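PDB 4L1G: peptidoglycan-N-acetylglucosamine deacetylase BC_1960 from Bacillus cereus, which catalyses the zinc-dependent removal of acetyl groups from N-acetylglucosamine residues in peptidoglycan, and also acts on soluble chitin and N-acetylchitooligomers. Local coordinates for residues E143-Y146 / R147-I151; E174-E177 / N178-K181; G202-A205 / D206-T209; H231-G234 / S235-L239. All coordinates share one frame; numbering follows the deposited sequence.

Interaction 1 (E143-Y146 / R147-I151)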
loop_
_atom_site.group_PDB
_atom_site.type_symbol
_atom_site.label_atom_id
_atom_site.label_comp_id
_atom_site.label_asym_id
_atom_site.label_seq_id
_atom_site.Cartn_x
_atom_site.Cartn_y
_atom_site.Cartn_z
ATOM N N GLU A 143 -12.391 -19.145 5.120
ATOM C CA GLU A 143 -13.072 -18.112 4.340
ATOM C C GLU A 143 -13.862 -17.122 5.195
ATOM O O GLU A 143 -13.870 -15.926 4.911
ATOM C CB GLU A 143 -13.979 -18.743 3.280
ATOM C CG GLU A 143 -13.228 -19.399 2.127
ATOM C CD GLU A 143 -12.543 -18.390 1.219
ATOM O OE1 GLU A 143 -11.569 -18.771 0.531
ATOM O OE2 GLU A 143 -12.980 -17.219 1.186
ATOM N N ASP A 144 -14.516 -17.620 6.241
ATOM C CA ASP A 144 -15.303 -16.764 7.126
ATOM C C ASP A 144 -14.441 -15.716 7.819
ATOM O O ASP A 144 -14.814 -14.548 7.891
ATOM C CB ASP A 144 -16.055 -17.591 8.172
ATOM C CG ASP A 144 -17.185 -18.400 7.570
ATOM O OD1 ASP A 144 -17.649 -19.352 8.230
ATOM O OD2 ASP A 144 -17.607 -18.083 6.435
ATOM N N GLU A 145 -13.289 -16.141 8.327
ATOM C CA GLU A 145 -12.365 -15.224 8.985
ATOM C C GLU A 145 -11.771 -14.224 7.997
ATOM O O GLU A 145 -11.681 -13.033 8.292
ATOM C CB GLU A 145 -11.251 -15.996 9.696
ATOM C CG GLU A 145 -10.118 -15.123 10.228
ATOM C CD GLU A 145 -10.534 -14.221 11.382
ATOM O OE1 GLU A 145 -9.701 -13.394 11.811
ATOM O OE2 GLU A 145 -11.682 -14.337 11.865
ATOM N N TYR A 146 -11.371 -14.716 6.828
ATOM C CA TYR A 146 -10.844 -13.864 5.768
ATOM C C TYR A 146 -11.836 -12.771 5.380
ATOM O O TYR A 146 -11.498 -11.589 5.368
ATOM C CB TYR A 146 -10.484 -14.707 4.546
ATOM C CG TYR A 146 -10.382 -13.924 3.254
ATOM C CD1 TYR A 146 -9.333 -13.045 3.030
ATOM C CD2 TYR A 146 -11.332 -14.078 2.252
ATOM C CE1 TYR A 146 -9.236 -12.334 1.849
ATOM C CE2 TYR A 146 -11.244 -13.373 1.071
ATOM C CZ TYR A 146 -10.193 -12.503 0.873
ATOM O OH TYR A 146 -10.102 -11.800 -0.307
ATOM N N ARG A 147 -13.065 -13.175 5.074
ATOM C CA ARG A 147 -14.106 -12.233 4.686
ATOM C C ARG A 147 -14.440 -11.265 5.817
ATOM O O ARG A 147 -14.680 -10.082 5.578
ATOM C CB ARG A 147 -15.351 -12.980 4.205
ATOM C CG ARG A 147 -15.111 -13.739 2.910
ATOM C CD ARG A 147 -16.246 -14.683 2.561
ATOM N NE ARG A 147 -15.951 -15.425 1.336
ATOM C CZ ARG A 147 -16.704 -16.410 0.854
ATOM N NH1 ARG A 147 -17.804 -16.782 1.494
ATOM N NH2 ARG A 147 -16.355 -17.027 -0.267
ATOM N N ASN A 148 -14.435 -11.769 7.047
ATOM C CA ASN A 148 -14.652 -10.926 8.218
ATOM C C ASN A 148 -13.558 -9.869 8.371
ATOM O O ASN A 148 -13.846 -8.712 8.667
ATOM C CB ASN A 148 -14.737 -11.778 9.485
ATOM C CG ASN A 148 -15.203 -10.982 10.691
ATOM O OD1 ASN A 148 -16.090 -10.135 10.585
ATOM N ND2 ASN A 148 -14.601 -11.250 11.845
ATOM N N GLN A 149 -12.307 -10.278 8.170
ATOM C CA GLN A 149 -11.167 -9.366 8.250
ATOM C C GLN A 149 -11.308 -8.216 7.259
ATOM O O GLN A 149 -11.098 -7.052 7.605
ATOM C CB GLN A 149 -9.855 -10.114 7.984
ATOM C CG GLN A 149 -9.394 -11.021 9.119
ATOM C CD GLN A 149 -8.679 -10.268 10.225
ATOM O OE1 GLN A 149 -8.108 -9.200 10.000
ATOM N NE2 GLN A 149 -8.706 -10.824 11.431
ATOM N N ILE A 150 -11.671 -8.552 6.026
ATOM C CA ILE A 150 -11.821 -7.559 4.972
ATOM C C ILE A 150 -13.017 -6.641 5.212
ATOM O O ILE A 150 -12.882 -5.419 5.181
ATOM C CB ILE A 150 -11.971 -8.226 3.592
ATOM C CG1 ILE A 150 -10.737 -9.073 3.277
ATOM C CG2 ILE A 150 -12.189 -7.179 2.514
ATOM C CD1 ILE A 150 -9.441 -8.287 3.289
ATOM N N ILE A 151 -14.181 -7.236 5.456
ATOM C CA ILE A 151 -15.425 -6.479 5.584
ATOM C C ILE A 151 -15.434 -5.544 6.796
ATOM O O ILE A 151 -15.835 -4.384 6.689
ATOM C CB ILE A 151 -16.654 -7.416 5.615
ATOM C CG1 ILE A 151 -16.810 -8.132 4.269
ATOM C CG2 ILE A 151 -17.921 -6.640 5.945
ATOM C CD1 ILE A 151 -17.916 -9.172 4.254
HETATM O O HOH W 1 -17.701 -17.348 4.042
#
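E145 and Q149 form the one direct side-chain hydrogen bond of this contact. Q149 NE2 donates to E145 OE1 at 2.8 Å, nearly straight at 168°. The oxygen lies close to the amide plane of Q149. Seen from E145, however, the amide nitrogen arrives from above the carboxylate plane, and the two flat groups are turned 61° apart. Both chains bend at their second torsion, which brings their ends together one helical turn apart. The other end of the amide, Q149 OE1, accepts from the backbone N-H groups of Y133 and S134, so the group is gripped at both ends. These two residues lie in the loop between the zinc ligands H131 and H135.

The charged contact is looser. E143 OE2 sits 3.5 Å from R147 NE, well out of the guanidinium plane, so charge alone acts there. E143 CB lies over one face of the guanidinium. A water accepts a weak bond from R147 NH1 and donates to D144 OD2.

All of this belongs to the first turns of helix 143-161, in the polysaccharide deacetylase (NodB homology) domain. Regular i to i+4 bonds carry the backbone, such as R147 N to E143 O at 2.9 Å.

Apolar packing falls to Y146 and I150. The ring approaches obliquely, with Y146 CE1 3.9 Å from I150 CG1. Both side chains are buried. Y146 also touches A183 of helix 177-185, while R147 makes a cation-pi contact with W182 of that helix.

Interaction 2 (E174-E177 / N178-K181)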
loop_
_atom_site.group_PDB
_atom_site.type_symbol
_atom_site.label_atom_id
_atom_site.label_comp_id
_atom_site.label_asym_id
_atom_site.label_seq_id
_atom_site.Cartn_x
_atom_site.Cartn_y
_atom_site.Cartn_z
ATOM N N GLU A 174 0.549 -12.994 1.587
ATOM C CA GLU A 174 -0.056 -14.323 1.574
ATOM C C GLU A 174 -1.541 -14.273 1.225
ATOM O O GLU A 174 -2.335 -13.670 1.947
ATOM C CB GLU A 174 0.125 -14.997 2.936
ATOM C CG GLU A 174 1.571 -15.204 3.354
ATOM C CD GLU A 174 2.143 -16.510 2.842
ATOM O OE1 GLU A 174 1.473 -17.180 2.024
ATOM O OE2 GLU A 174 3.262 -16.872 3.264
ATOM N N ILE A 175 -1.911 -14.917 0.123
ATOM C CA ILE A 175 -3.308 -14.986 -0.298
ATOM C C ILE A 175 -3.610 -16.338 -0.956
ATOM O O ILE A 175 -2.756 -16.910 -1.636
ATOM C CB ILE A 175 -3.672 -13.814 -1.254
ATOM C CG1 ILE A 175 -5.187 -13.688 -1.424
ATOM C CG2 ILE A 175 -2.982 -13.960 -2.601
ATOM C CD1 ILE A 175 -5.838 -12.814 -0.385
ATOM N N LEU A 176 -4.812 -16.860 -0.730
ATOM C CA LEU A 176 -5.240 -18.107 -1.362
ATOM C C LEU A 176 -6.085 -17.798 -2.592
ATOM O O LEU A 176 -6.632 -16.702 -2.713
ATOM C CB LEU A 176 -6.035 -18.969 -0.380
ATOM C CG LEU A 176 -5.301 -19.443 0.877
ATOM C CD1 LEU A 176 -6.206 -20.334 1.720
ATOM C CD2 LEU A 176 -4.011 -20.167 0.517
ATOM N N GLU A 177 -6.195 -18.759 -3.504
ATOM C CA GLU A 177 -6.907 -18.526 -4.758
ATOM C C GLU A 177 -8.392 -18.223 -4.552
ATOM O O GLU A 177 -8.938 -17.324 -5.190
ATOM C CB GLU A 177 -6.733 -19.699 -5.728
ATOM C CG GLU A 177 -7.364 -19.445 -7.090
ATOM C CD GLU A 177 -7.022 -20.507 -8.119
ATOM O OE1 GLU A 177 -6.112 -21.323 -7.865
ATOM O OE2 GLU A 177 -7.666 -20.521 -9.191
ATOM N N ASN A 178 -9.038 -18.971 -3.664
ATOM C CA ASN A 178 -10.453 -18.753 -3.376
ATOM C C ASN A 178 -10.701 -17.405 -2.716
ATOM O O ASN A 178 -11.747 -16.787 -2.916
ATOM C CB ASN A 178 -11.015 -19.883 -2.512
ATOM C CG ASN A 178 -11.241 -21.157 -3.300
ATOM O OD1 ASN A 178 -11.465 -21.118 -4.511
ATOM N ND2 ASN A 178 -11.181 -22.296 -2.618
ATOM N N GLN A 179 -9.731 -16.955 -1.929
ATOM C CA GLN A 179 -9.798 -15.641 -1.310
ATOM C C GLN A 179 -9.696 -14.571 -2.384
ATOM O O GLN A 179 -10.424 -13.580 -2.365
ATOM C CB GLN A 179 -8.668 -15.478 -0.296
ATOM C CG GLN A 179 -8.747 -16.440 0.880
ATOM C CD GLN A 179 -7.505 -16.390 1.750
ATOM O OE1 GLN A 179 -6.464 -15.892 1.330
ATOM N NE2 GLN A 179 -7.612 -16.906 2.970
ATOM N N LEU A 180 -8.788 -14.789 -3.327
ATOM C CA LEU A 180 -8.587 -13.869 -4.435
ATOM C C LEU A 180 -9.800 -13.884 -5.360
ATOM O O LEU A 180 -10.196 -12.850 -5.900
ATOM C CB LEU A 180 -7.320 -14.249 -5.199
ATOM C CG LEU A 180 -6.873 -13.369 -6.366
ATOM C CD1 LEU A 180 -6.803 -11.905 -5.951
ATOM C CD2 LEU A 180 -5.524 -13.848 -6.877
ATOM N N LYS A 181 -10.389 -15.063 -5.530
ATOM C CA LYS A 181 -11.577 -15.221 -6.362
ATOM C C LYS A 181 -12.762 -14.454 -5.783
ATOM O O LYS A 181 -13.479 -13.769 -6.511
ATOM C CB LYS A 181 -11.923 -16.704 -6.516
ATOM C CG LYS A 181 -13.213 -16.979 -7.272
ATOM C CD LYS A 181 -13.400 -18.474 -7.489
ATOM C CE LYS A 181 -14.782 -18.799 -8.037
ATOM N NZ LYS A 181 -15.869 -18.522 -7.051
#
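Q179 lies across L176, its amide against L176 CB and CG. Q179 CD is 3.7 Å from L176 CB, and Q179 NE2 is 3.9 Å from L176 CD1. The two side chains cross at a slant. Q179 CG is anti to its own carbonyl carbon (chi1 -64°), and the chain is extended beyond it, so the amide reaches back past the start of the helix. There Q179 OE1 accepts from L176 N at 2.8 Å, with an N-H...O angle of 164°. The donor stands above the amide plane, 47° out of it. Q179 NE2 donates to L138 O, so both ends of this buried amide are held.

I175 passes Q179 running the opposite way. Its CD1 is 3.6 Å from Q179 OE1, and its CG1 is 4.4 Å from L180 CB. W58 and I190 pack on both I175 and L180.

L176 is the N-cap residue of helix 177-185. Its carbonyl oxygen takes the first i to i+4 bond, from L180 N at 2.9 Å. The next is K181 N to E177 O. The polar ends of E177 and K181 turn to other partners, Y62 and E185.

Q179 stands at N3, so its bond to L176 N is one half of a capping box. The leucine side chain has no polar atom for the reciprocal half. The bond to L138 O fixes which way round the amide sits and ties the helix start to the neighbouring loop.

Interaction 3 (G202-A205 / D206-T209)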
loop_
_atom_site.group_PDB
_atom_site.type_symbol
_atom_site.label_atom_id
_atom_site.label_comp_id
_atom_site.label_asym_id
_atom_site.label_seq_id
_atom_site.Cartn_x
_atom_site.Cartn_y
_atom_site.Cartn_z
ATOM N N GLY A 202 15.013 -2.143 9.891
ATOM C CA GLY A 202 15.694 -1.009 10.486
ATOM C C GLY A 202 16.905 -0.562 9.691
ATOM O O GLY A 202 17.797 0.097 10.226
ATOM N N VAL A 203 16.937 -0.923 8.412
ATOM C CA VAL A 203 18.029 -0.526 7.527
ATOM C C VAL A 203 18.025 0.985 7.278
ATOM O O VAL A 203 16.976 1.630 7.328
ATOM C CB VAL A 203 17.969 -1.283 6.188
ATOM C CG1 VAL A 203 18.419 -2.723 6.377
ATOM C CG2 VAL A 203 16.563 -1.232 5.615
ATOM N N SER A 204 19.204 1.540 7.005
ATOM C CA SER A 204 19.373 2.989 6.900
ATOM C C SER A 204 18.716 3.589 5.661
ATOM O O SER A 204 18.258 2.871 4.774
ATOM C CB SER A 204 20.859 3.357 6.924
ATOM O OG SER A 204 21.504 2.931 5.737
ATOM N N ALA A 205 18.682 4.917 5.612
ATOM C CA ALA A 205 18.092 5.636 4.488
ATOM C C ALA A 205 18.883 5.427 3.197
ATOM O O ALA A 205 18.301 5.337 2.118
ATOM C CB ALA A 205 17.978 7.122 4.810
ATOM N N ASP A 206 20.205 5.353 3.312
ATOM C CA ASP A 206 21.057 5.131 2.147
ATOM C C ASP A 206 20.883 3.722 1.580
ATOM O O ASP A 206 20.890 3.530 0.365
ATOM C CB ASP A 206 22.528 5.387 2.486
ATOM C CG ASP A 206 22.872 6.866 2.522
ATOM O OD1 ASP A 206 22.288 7.638 1.731
ATOM O OD2 ASP A 206 23.730 7.257 3.341
ATOM N N THR A 207 20.730 2.745 2.469
ATOM C CA THR A 207 20.531 1.360 2.059
ATOM C C THR A 207 19.219 1.213 1.296
ATOM O O THR A 207 19.170 0.592 0.233
ATOM C CB THR A 207 20.518 0.409 3.272
ATOM O OG1 THR A 207 21.785 0.469 3.941
ATOM C CG2 THR A 207 20.250 -1.021 2.832
ATOM N N ILE A 208 18.160 1.795 1.848
ATOM C CA ILE A 208 16.844 1.753 1.224
ATOM C C ILE A 208 16.848 2.464 -0.124
ATOM O O ILE A 208 16.300 1.958 -1.104
ATOM C CB ILE A 208 15.775 2.372 2.143
ATOM C CG1 ILE A 208 15.646 1.537 3.417
ATOM C CG2 ILE A 208 14.436 2.467 1.429
ATOM C CD1 ILE A 208 14.748 2.146 4.463
ATOM N N THR A 209 17.486 3.631 -0.171
ATOM C CA THR A 209 17.543 4.430 -1.392
ATOM C C THR A 209 18.284 3.708 -2.516
ATOM O O THR A 209 17.801 3.653 -3.648
ATOM C CB THR A 209 18.205 5.801 -1.142
ATOM O OG1 THR A 209 17.431 6.538 -0.188
ATOM C CG2 THR A 209 18.299 6.597 -2.438
HETATM O O HOH W 2 21.781 6.247 5.638
#
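S204 is the N-cap of helix 205-215, and its carbonyl oxygen takes the first i to i+4 bond, from I208 N at 3.1 Å and 166°. The next bond runs from T209 N to A205 O at 3.0 Å.

T209 adds a second donor to the same oxygen. Its hydroxyl OG1, beside its own backbone N (chi1 -61°), donates to A205 O at 2.7 Å. The two donors reach that oxygen from opposite faces of the carbonyl plane. The T209 side chain is buried, and this bond satisfies its hydroxyl within the helix.

S204 and T207 meet hydroxyl to hydroxyl, S204 OG to T207 OG1 at 3.1 Å; either may donate. S204 OG is turned between its backbone N and carbonyl carbon (chi1 69°), which places it beside T207 OG1. A water accepts from D206 N at 2.9 Å and makes a weak bond with S204 OG. It therefore serves one of the N-H groups that the first turn cannot pair within the helix.

V203 lies just ahead of the cap and crosses I208 at an angle. V203 CG2 is 3.7 Å from I208 CG1, and V203 CB also approaches the T207 methyl. I208 also touches A238 of helix 233-248 and the loop residues T197 and D199.

S204 thus stands at the N-cap position with an apolar contact bridging it, from V203 (N') to I208 (N4), the hydrophobic staple pattern of a helix start.

Interaction 4 (H231-G234 / S235-L239). With SO4 (sulfate ion), chain E.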
loop_
_atom_site.group_PDB
_atom_site.type_symbol
_atom_site.label_atom_id
_atom_site.label_comp_id
_atom_site.label_asym_id
_atom_site.label_seq_id
_atom_site.Cartn_x
_atom_site.Cartn_y
_atom_site.Cartn_z
ATOM N N HIS A 231 10.780 0.058 13.518
ATOM C CA HIS A 231 12.048 0.758 13.349
ATOM C C HIS A 231 12.119 1.289 11.924
ATOM O O HIS A 231 12.719 0.665 11.049
ATOM C CB HIS A 231 13.221 -0.181 13.629
ATOM C CG HIS A 231 13.205 -0.773 15.003
ATOM N ND1 HIS A 231 13.660 -0.093 16.113
ATOM C CD2 HIS A 231 12.786 -1.982 15.449
ATOM C CE1 HIS A 231 13.523 -0.857 17.182
ATOM N NE2 HIS A 231 12.996 -2.009 16.807
ATOM N N LEU A 232 11.505 2.446 11.697
ATOM C CA LEU A 232 11.240 2.901 10.335
ATOM C C LEU A 232 11.651 4.345 10.045
ATOM O O LEU A 232 11.228 4.916 9.039
ATOM C CB LEU A 232 9.751 2.723 10.021
ATOM C CG LEU A 232 9.206 1.299 10.134
ATOM C CD1 LEU A 232 7.686 1.312 10.201
ATOM C CD2 LEU A 232 9.691 0.449 8.968
ATOM N N GLN A 233 12.468 4.936 10.912
ATOM C CA GLN A 233 12.882 6.322 10.714
ATOM C C GLN A 233 13.699 6.492 9.433
ATOM O O GLN A 233 13.519 7.464 8.695
ATOM C CB GLN A 233 13.666 6.843 11.920
ATOM C CG GLN A 233 14.094 8.298 11.786
ATOM C CD GLN A 233 12.932 9.220 11.460
ATOM O OE1 GLN A 233 11.939 9.270 12.186
ATOM N NE2 GLN A 233 13.050 9.955 10.356
ATOM N N GLY A 234 14.590 5.540 9.172
ATOM C CA GLY A 234 15.402 5.567 7.970
ATOM C C GLY A 234 14.541 5.436 6.732
ATOM O O GLY A 234 14.872 5.969 5.670
ATOM N N SER A 235 13.426 4.726 6.873
ATOM C CA SER A 235 12.489 4.548 5.775
ATOM C C SER A 235 11.823 5.872 5.433
ATOM O O SER A 235 11.598 6.179 4.261
ATOM C CB SER A 235 11.434 3.504 6.135
ATOM O OG SER A 235 10.673 3.136 4.999
ATOM N N VAL A 236 11.514 6.654 6.462
ATOM C CA VAL A 236 10.927 7.970 6.267
ATOM C C VAL A 236 11.950 8.900 5.623
ATOM O O VAL A 236 11.648 9.588 4.645
ATOM C CB VAL A 236 10.434 8.577 7.594
ATOM C CG1 VAL A 236 9.755 9.913 7.345
ATOM C CG2 VAL A 236 9.479 7.619 8.292
ATOM N N ASP A 237 13.165 8.903 6.168
ATOM C CA ASP A 237 14.243 9.738 5.645
ATOM C C ASP A 237 14.618 9.372 4.212
ATOM O O ASP A 237 15.075 10.221 3.449
ATOM C CB ASP A 237 15.482 9.641 6.537
ATOM C CG ASP A 237 15.246 10.196 7.925
ATOM O OD1 ASP A 237 15.894 9.711 8.876
ATOM O OD2 ASP A 237 14.411 11.115 8.067
ATOM N N ALA A 238 14.426 8.105 3.856
ATOM C CA ALA A 238 14.748 7.620 2.517
ATOM C C ALA A 238 13.964 8.363 1.442
ATOM O O ALA A 238 14.448 8.542 0.328
ATOM C CB ALA A 238 14.492 6.122 2.420
ATOM N N LEU A 239 12.757 8.800 1.786
ATOM C CA LEU A 239 11.889 9.514 0.853
ATOM C C LEU A 239 12.521 10.798 0.319
ATOM O O LEU A 239 12.270 11.190 -0.822
ATOM C CB LEU A 239 10.542 9.833 1.512
ATOM C CG LEU A 239 9.690 8.624 1.902
ATOM C CD1 LEU A 239 8.393 9.062 2.566
ATOM C CD2 LEU A 239 9.411 7.762 0.684
HETATM S S SO4 E . 14.240 3.762 14.143
HETATM O O1 SO4 E . 15.224 4.839 14.220
HETATM O O2 SO4 E . 14.579 2.876 13.031
HETATM O O3 SO4 E . 14.249 3.001 15.390
HETATM O O4 SO4 E . 12.910 4.330 13.930
#
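Q233 and D237 cross at a slant one turn apart, with the amide and carboxylate planes 44° to one another. Q233 NE2 is shared by both carboxylate oxygens, 2.9 Å from D237 OD2 and 3.2 Å from D237 OD1. Both bonds are weak: the first is strongly bent at 127°, the second straight but longer. Q233 CG is anti to the backbone N (chi1 -179°) and the chain bends at the next torsion, bringing the amide back to the D237 carboxylate. Its oxygen, OE1, is taken by K90 NZ.

H231, ahead of the helix, meets a sulfate that probably came from the crystallisation liquor. The anion meets the ring at its edge and in plane: H231 ND1 donates to sulfate O3 at 3.2 Å. Sulfate O4 accepts from Q233 N at 3.1 Å and, weakly, from L232 N.

L232 is the N-cap residue; its O accepts from V236 N at 3.1 Å. Its side chain packs on H225, the predicted proton donor. S235 OG bonds to D199 and Q224.

An anion held by backbone N-H groups at the start of helix 233-248 is a classic helix N-terminal anion site.

In the fold
The four contacts form two pairs, about 31 to 35 Å apart between centres across pairs. Interactions 1 and 2 join helices 143-161 and 177-185, their centres 12 Å apart. Y146 OH reaches Q179 O at 2.7 Å, a weak bond, and Y146 CE1 packs on I175 CD1 at 4.1 Å. Interactions 3 and 4 are closer, with centres 7 Å apart: I208 CD1 lies 3.5 Å from S235 CA, and A205 CB lies 3.4 Å from G234 O. Each pair has a side chain near the active site. Between side chains, Q149 is about 7 Å from zinc ligand H135, and L232 about 7 Å from zinc ligand D81 and 4 Å from H225, the predicted proton donor.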